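Local coordinates for protein similar to hydroxylamine oxidoreductase (Kuenenia stuttgartiensis, PDB 6H5L) that probably works as an oxidoreductase, a multi-heme c subunit of a 60-heme reductase complex with an extended path for electron transfer, at residues N339-K342 with R343-W346; S355-F358 with A359-L363. All blocks are in the same frame, centred on the assembly; numbering follows the deposited sequence.

Contact 1 of 2, residues N339-K342 with R343-W346. With HEC (heme c), chain I.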
loop_
_atom_site.group_PDB
_atom_site.type_symbol
_atom_site.label_atom_id
_atom_site.label_comp_id
_atom_site.label_asym_id
_atom_site.label_seq_id
_atom_site.Cartn_x
_atom_site.Cartn_y
_atom_site.Cartn_z
ATOM N N ASN A 339 24.837 -7.404 50.557
ATOM C CA ASN A 339 23.994 -8.345 49.827
ATOM C C ASN A 339 22.511 -8.047 50.000
ATOM O O ASN A 339 21.715 -8.353 49.105
ATOM C CB ASN A 339 24.299 -9.780 50.260
ATOM C CG ASN A 339 25.611 -10.291 49.694
ATOM O OD1 ASN A 339 26.066 -9.837 48.643
ATOM N ND2 ASN A 339 26.225 -11.242 50.387
ATOM N N VAL A 340 22.116 -7.460 51.131
ATOM C CA VAL A 340 20.738 -6.999 51.269
ATOM C C VAL A 340 20.455 -5.883 50.270
ATOM O O VAL A 340 19.379 -5.832 49.663
ATOM C CB VAL A 340 20.458 -6.560 52.719
ATOM C CG1 VAL A 340 19.118 -5.849 52.816
ATOM C CG2 VAL A 340 20.483 -7.763 53.652
ATOM N N ALA A 341 21.423 -4.986 50.065
ATOM C CA ALA A 341 21.263 -3.948 49.053
ATOM C C ALA A 341 21.222 -4.546 47.652
ATOM O O ALA A 341 20.428 -4.111 46.809
ATOM C CB ALA A 341 22.390 -2.924 49.167
ATOM N N LYS A 342 22.075 -5.540 47.384
ATOM C CA LYS A 342 22.023 -6.238 46.102
ATOM C C LYS A 342 20.662 -6.884 45.882
ATOM O O LYS A 342 20.105 -6.819 44.780
ATOM C CB LYS A 342 23.127 -7.293 46.029
ATOM C CG LYS A 342 24.533 -6.745 45.859
ATOM C CD LYS A 342 25.533 -7.887 45.748
ATOM C CE LYS A 342 26.960 -7.384 45.648
ATOM N NZ LYS A 342 27.936 -8.511 45.652
ATOM N N ARG A 343 20.114 -7.520 46.921
ATOM C CA ARG A 343 18.787 -8.116 46.815
ATOM C C ARG A 343 17.730 -7.055 46.529
ATOM O O ARG A 343 16.785 -7.299 45.770
ATOM C CB ARG A 343 18.462 -8.886 48.097
ATOM C CG ARG A 343 17.031 -9.396 48.205
ATOM C CD ARG A 343 16.663 -10.303 47.042
ATOM N NE ARG A 343 17.639 -11.368 46.840
ATOM C CZ ARG A 343 17.666 -12.500 47.535
ATOM N NH1 ARG A 343 16.770 -12.719 48.487
ATOM N NH2 ARG A 343 18.592 -13.414 47.282
ATOM N N SER A 344 17.882 -5.864 47.118
ATOM C CA SER A 344 16.940 -4.783 46.846
ATOM C C SER A 344 17.028 -4.316 45.400
ATOM O O SER A 344 16.007 -3.948 44.808
ATOM C CB SER A 344 17.188 -3.610 47.795
ATOM O OG SER A 344 18.404 -2.951 47.485
ATOM N N TYR A 345 18.230 -4.327 44.816
ATOM C CA TYR A 345 18.363 -3.986 43.404
ATOM C C TYR A 345 17.645 -5.005 42.530
ATOM O O TYR A 345 17.012 -4.640 41.532
ATOM C CB TYR A 345 19.839 -3.894 43.012
ATOM C CG TYR A 345 20.670 -2.960 43.867
ATOM C CD1 TYR A 345 20.092 -1.886 44.535
ATOM C CD2 TYR A 345 22.039 -3.154 44.003
ATOM C CE1 TYR A 345 20.854 -1.038 45.315
ATOM C CE2 TYR A 345 22.807 -2.311 44.780
ATOM C CZ TYR A 345 22.211 -1.254 45.435
ATOM O OH TYR A 345 22.974 -0.412 46.209
ATOM N N TRP A 346 17.735 -6.290 42.886
ATOM C CA TRP A 346 16.964 -7.312 42.185
ATOM C C TRP A 346 15.472 -7.036 42.293
ATOM O O TRP A 346 14.735 -7.161 41.307
ATOM C CB TRP A 346 17.281 -8.698 42.748
ATOM C CG TRP A 346 18.604 -9.258 42.325
ATOM C CD1 TRP A 346 19.721 -9.398 43.097
ATOM C CD2 TRP A 346 18.947 -9.767 41.031
ATOM N NE1 TRP A 346 20.737 -9.959 42.364
ATOM C CE2 TRP A 346 20.287 -10.195 41.091
ATOM C CE3 TRP A 346 18.251 -9.899 39.825
ATOM C CZ2 TRP A 346 20.946 -10.744 39.995
ATOM C CZ3 TRP A 346 18.906 -10.446 38.738
ATOM C CH2 TRP A 346 20.241 -10.862 38.831
HETATM FE FE HEC I . 20.111 -15.117 35.775
HETATM C CHA HEC I . 21.560 -15.936 38.709
HETATM C CHB HEC I . 22.846 -16.323 34.045
HETATM C CHC HEC I . 18.511 -14.575 32.782
HETATM C CHD HEC I . 17.645 -13.301 37.379
HETATM N NA HEC I . 21.838 -16.060 36.271
HETATM C C1A HEC I . 22.309 -16.117 37.567
HETATM C C2A HEC I . 23.727 -16.403 37.503
HETATM C C3A HEC I . 24.082 -16.509 36.222
HETATM C C4A HEC I . 22.901 -16.295 35.418
HETATM C CMA HEC I . 25.498 -16.807 35.683
HETATM C CAA HEC I . 24.662 -16.554 38.711
HETATM C CBA HEC I . 25.197 -15.180 39.090
HETATM C CGA HEC I . 24.345 -14.612 40.192
HETATM O O1A HEC I . 23.674 -13.576 39.953
HETATM O O2A HEC I . 24.326 -15.200 41.302
HETATM N NB HEC I . 20.613 -15.349 33.777
HETATM C C1B HEC I . 21.749 -15.969 33.296
HETATM C C2B HEC I . 21.577 -16.196 31.879
HETATM C C3B HEC I . 20.387 -15.708 31.524
HETATM C C4B HEC I . 19.752 -15.170 32.714
HETATM C CMB HEC I . 22.624 -16.840 30.946
HETATM C CAB HEC I . 19.783 -15.719 30.104
HETATM C CBB HEC I . 19.507 -17.158 29.608
HETATM N NC HEC I . 18.427 -14.078 35.186
HETATM C C1C HEC I . 17.905 -14.060 33.907
HETATM C C2C HEC I . 16.540 -13.572 33.984
HETATM C C3C HEC I . 16.369 -13.072 35.213
HETATM C C4C HEC I . 17.505 -13.477 36.020
HETATM C CMC HEC I . 15.688 -13.194 32.753
HETATM C CAC HEC I . 15.105 -12.350 35.738
HETATM C CBC HEC I . 13.920 -13.335 35.831
HETATM N ND HEC I . 19.673 -14.666 37.748
HETATM C C1D HEC I . 18.570 -13.935 38.184
HETATM C C2D HEC I . 18.555 -13.945 39.631
HETATM C C3D HEC I . 19.778 -14.772 40.047
HETATM C C4D HEC I . 20.414 -15.173 38.811
HETATM C CMD HEC I . 17.525 -13.272 40.564
HETATM C CAD HEC I . 20.241 -15.089 41.483
HETATM C CBD HEC I . 20.986 -13.865 42.010
HETATM C CGD HEC I . 21.522 -14.135 43.389
HETATM O O1D HEC I . 20.737 -14.043 44.368
HETATM O O2D HEC I . 22.738 -14.433 43.508
#
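Asn339 O takes the amide proton of Arg343 N at 2.8 Å, with an N-H...O angle of 158°, in one turn of the helix 337-350. Ser344, Tyr345 and Trp346 repeat this i to i+4 bond with Val340, Ala341 and Lys342. The hydroxyl of Ser344 also turns back to Ala341 O, but it is modelled too close for that bond to be trusted in detail. Tyr345 has CG anti to its carbonyl carbon (chi1 -54°), which swings the ring back over the preceding turn; Ala341 O sits 3.1 Å above the ring plane, over its centre. Alanine suits position 341: the small Ala341 CB lies beside the phenol end, 4.1 Å from Tyr345 CZ. Trp346 faces the heme c of chain I: Trp346 CZ3 comes within 3.4 Å of the methine carbon CHD of that heme, and the heme methyl CMD lies over one face of the indole, toward its rim. The indole NE1 is tied to Lys299 O. Bends at chi2 (58°) and chi3 (51°) fold the Arg343 guanidinium round to the same heme, where propionate O1D lies at its edge, 3.7 Å from Arg343 NH2; NH1 forms a salt bridge with Asp367. A flat aromatic against the macrocycle and an arginine near its propionate make this helix face a wall of a heme pocket in a multi-heme cytochrome c.

Contact 2 of 2, residues S355-F358 with A359-L363; sequences SDRF and ADTYL. With HEC (heme c), chain C.
Arg357 and Thr361, one turn apart, send their side chains off the helix in a common direction in the first turns of helix 356-389, which opens with a serine N-cap. Ser355 OG accepts the amide of Phe358 N at 3.1 Å and, as donor, reaches propionate O1A of the heme c of chain C at 3.0 Å; a hydroxyl suits the spot because it can do both. The Arg357 chain runs out straight through its CD, which carries the guanidinium out along the propionate until Arg357 NH1 meets heme O2A, 3.0 Å away, which lies at the edge of the guanidinium. NH1 also binds Glu61 O of the second subunit. With an alanine in place of Arg357, propionate O2A would probably lose its positive mate and Glu61 O of the second subunit this hydrogen bond. Asp356 and Asp360 also point in a common direction, their carboxylate planes 40° apart; Arg35 of the partner cytochrome chain forms a salt bridge with Asp356 OD1 and is likely to ease the repulsion between the two acids. Thr361 grips the carbonyl of Arg357 twice: Thr361 N and Thr361 OG1, each 2.7 Å from Arg357 O, approach it from opposite faces of the carbonyl plane.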
loop_
_atom_site.group_PDB
_atom_site.type_symbol
_atom_site.label_atom_id
_atom_site.label_comp_id
_atom_site.label_asym_id
_atom_site.label_seq_id
_atom_site.Cartn_x
_atom_site.Cartn_y
_atom_site.Cartn_z
ATOM N N SER A 355 4.471 -7.687 42.129
ATOM C CA SER A 355 4.444 -7.031 43.425
ATOM C C SER A 355 5.745 -7.311 44.169
ATOM O O SER A 355 6.386 -8.348 43.972
ATOM C CB SER A 355 3.247 -7.505 44.248
ATOM O OG SER A 355 3.343 -8.888 44.547
ATOM N N ASP A 356 6.149 -6.355 45.009
ATOM C CA ASP A 356 7.326 -6.562 45.845
ATOM C C ASP A 356 7.183 -7.826 46.679
ATOM O O ASP A 356 8.143 -8.591 46.835
ATOM C CB ASP A 356 7.554 -5.342 46.742
ATOM C CG ASP A 356 8.717 -5.526 47.714
ATOM O OD1 ASP A 356 8.590 -6.318 48.673
ATOM O OD2 ASP A 356 9.763 -4.872 47.519
ATOM N N ARG A 357 5.983 -8.068 47.211
ATOM C CA ARG A 357 5.759 -9.234 48.058
ATOM C C ARG A 357 6.003 -10.530 47.292
ATOM O O ARG A 357 6.726 -11.414 47.764
ATOM C CB ARG A 357 4.339 -9.198 48.621
ATOM C CG ARG A 357 4.076 -10.210 49.716
ATOM C CD ARG A 357 2.586 -10.348 49.962
ATOM N NE ARG A 357 2.289 -11.059 51.202
ATOM C CZ ARG A 357 1.083 -11.507 51.528
ATOM N NH1 ARG A 357 0.062 -11.329 50.702
ATOM N NH2 ARG A 357 0.897 -12.142 52.677
ATOM N N PHE A 358 5.410 -10.658 46.102
ATOM C CA PHE A 358 5.585 -11.875 45.314
ATOM C C PHE A 358 7.041 -12.065 44.912
ATOM O O PHE A 358 7.553 -13.190 44.915
ATOM C CB PHE A 358 4.690 -11.834 44.075
ATOM C CG PHE A 358 4.846 -13.028 43.173
ATOM C CD1 PHE A 358 4.153 -14.199 43.430
ATOM C CD2 PHE A 358 5.681 -12.978 42.067
ATOM C CE1 PHE A 358 4.294 -15.301 42.604
ATOM C CE2 PHE A 358 5.827 -14.076 41.239
ATOM C CZ PHE A 358 5.132 -15.239 41.507
ATOM N N ALA A 359 7.722 -10.972 44.564
ATOM C CA ALA A 359 9.124 -11.061 44.175
ATOM C C ALA A 359 10.008 -11.389 45.370
ATOM O O ALA A 359 10.871 -12.271 45.291
ATOM C CB ALA A 359 9.567 -9.751 43.531
ATOM N N ASP A 360 9.811 -10.681 46.485
ATOM C CA ASP A 360 10.613 -10.934 47.677
ATOM C C ASP A 360 10.343 -12.325 48.233
ATOM O O ASP A 360 11.269 -13.012 48.681
ATOM C CB ASP A 360 10.333 -9.864 48.731
ATOM C CG ASP A 360 11.238 -9.982 49.941
ATOM O OD1 ASP A 360 12.474 -10.007 49.764
ATOM O OD2 ASP A 360 10.711 -10.038 51.071
ATOM N N THR A 361 9.081 -12.760 48.207
ATOM C CA THR A 361 8.751 -14.114 48.641
ATOM C C THR A 361 9.474 -15.153 47.794
ATOM O O THR A 361 9.966 -16.160 48.319
ATOM C CB THR A 361 7.239 -14.336 48.579
ATOM O OG1 THR A 361 6.589 -13.457 49.505
ATOM C CG2 THR A 361 6.887 -15.773 48.916
ATOM N N TYR A 362 9.555 -14.924 46.482
ATOM C CA TYR A 362 10.209 -15.897 45.615
ATOM C C TYR A 362 11.713 -15.929 45.854
ATOM O O TYR A 362 12.300 -17.004 46.018
ATOM C CB TYR A 362 9.915 -15.603 44.144
ATOM C CG TYR A 362 10.409 -16.720 43.260
ATOM C CD1 TYR A 362 9.613 -17.827 43.008
ATOM C CD2 TYR A 362 11.686 -16.692 42.713
ATOM C CE1 TYR A 362 10.062 -18.865 42.225
ATOM C CE2 TYR A 362 12.144 -17.728 41.927
ATOM C CZ TYR A 362 11.327 -18.810 41.686
ATOM O OH TYR A 362 11.770 -19.850 40.905
ATOM N N LEU A 363 12.359 -14.761 45.858
ATOM C CA LEU A 363 13.804 -14.728 46.059
ATOM C C LEU A 363 14.189 -15.215 47.450
ATOM O O LEU A 363 15.274 -15.778 47.631
ATOM C CB LEU A 363 14.337 -13.316 45.810
ATOM C CG LEU A 363 14.220 -12.845 44.359
ATOM C CD1 LEU A 363 14.750 -11.431 44.194
ATOM C CD2 LEU A 363 14.942 -13.802 43.421
HETATM FE FE HEC C . -2.133 -2.671 44.870
HETATM C CHA HEC C . 0.072 -5.052 45.942
HETATM C CHB HEC C . -4.239 -5.133 43.723
HETATM C CHC HEC C . -4.550 -0.332 44.316
HETATM C CHD HEC C . 0.232 -0.221 45.116
HETATM N NA HEC C . -2.108 -4.717 44.862
HETATM C C1A HEC C . -1.064 -5.507 45.307
HETATM C C2A HEC C . -1.380 -6.889 44.994
HETATM C C3A HEC C . -2.568 -6.909 44.378
HETATM C C4A HEC C . -3.051 -5.546 44.283
HETATM C CMA HEC C . -3.309 -8.159 43.855
HETATM C CAA HEC C . -0.483 -8.108 45.313
HETATM C CBA HEC C . -0.952 -8.843 46.565
HETATM C CGA HEC C . 0.054 -9.917 46.892
HETATM O O1A HEC C . 1.146 -9.924 46.267
HETATM O O2A HEC C . -0.230 -10.766 47.776
HETATM N NB HEC C . -4.023 -2.718 44.086
HETATM C C1B HEC C . -4.752 -3.857 43.808
HETATM C C2B HEC C . -6.140 -3.474 43.636
HETATM C C3B HEC C . -6.222 -2.145 43.792
HETATM C C4B HEC C . -4.894 -1.645 44.084
HETATM C CMB HEC C . -7.291 -4.449 43.299
HETATM C CAB HEC C . -7.491 -1.267 43.701
HETATM C CBB HEC C . -8.461 -1.559 44.866
HETATM N NC HEC C . -2.138 -0.643 44.671
HETATM C C1C HEC C . -3.279 0.130 44.584
HETATM C C2C HEC C . -2.934 1.490 44.942
HETATM C C3C HEC C . -1.591 1.551 45.049
HETATM C C4C HEC C . -1.077 0.192 44.953
HETATM C CMC HEC C . -3.923 2.674 44.808
HETATM C CAC HEC C . -0.730 2.808 45.336
HETATM C CBC HEC C . -1.124 3.492 46.665
HETATM N ND HEC C . -0.130 -2.648 45.427
HETATM C C1D HEC C . 0.637 -1.487 45.500
HETATM C C2D HEC C . 1.931 -1.834 46.048
HETATM C C3D HEC C . 1.884 -3.346 46.310
HETATM C C4D HEC C . 0.563 -3.764 45.892
HETATM C CMD HEC C . 3.113 -0.881 46.316
HETATM C CAD HEC C . 3.008 -4.229 46.896
HETATM C CBD HEC C . 2.626 -4.617 48.322
HETATM C CGD HEC C . 3.672 -5.500 48.948
HETATM O O1D HEC C . 3.458 -5.935 50.110
HETATM O O2D HEC C . 4.711 -5.770 48.297
#

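Overall arrangement
From the N terminus, the chain reaches contact 1 within helix 337-350, passes through the heme-binding CxxCH segment with Cys350, Cys353 and His354, and enters contact 2 at the start of helix 356-389. Each contact is local to one helix, so neither closes a loop; they stand in series, without nesting or crossing, their centres about 13 Å apart. The two helices nevertheless meet: Arg343 NH1 lies 3.5 Å from Leu363 O, and Trp346 CB packs 4.0 Å from Leu363 CD1. Arg343, Trp346 and Leu363 share one heme pocket, and both contacts reach Arg35 of the partner cytochrome; contact 2 also ties the second helix to another heme and to the second subunit.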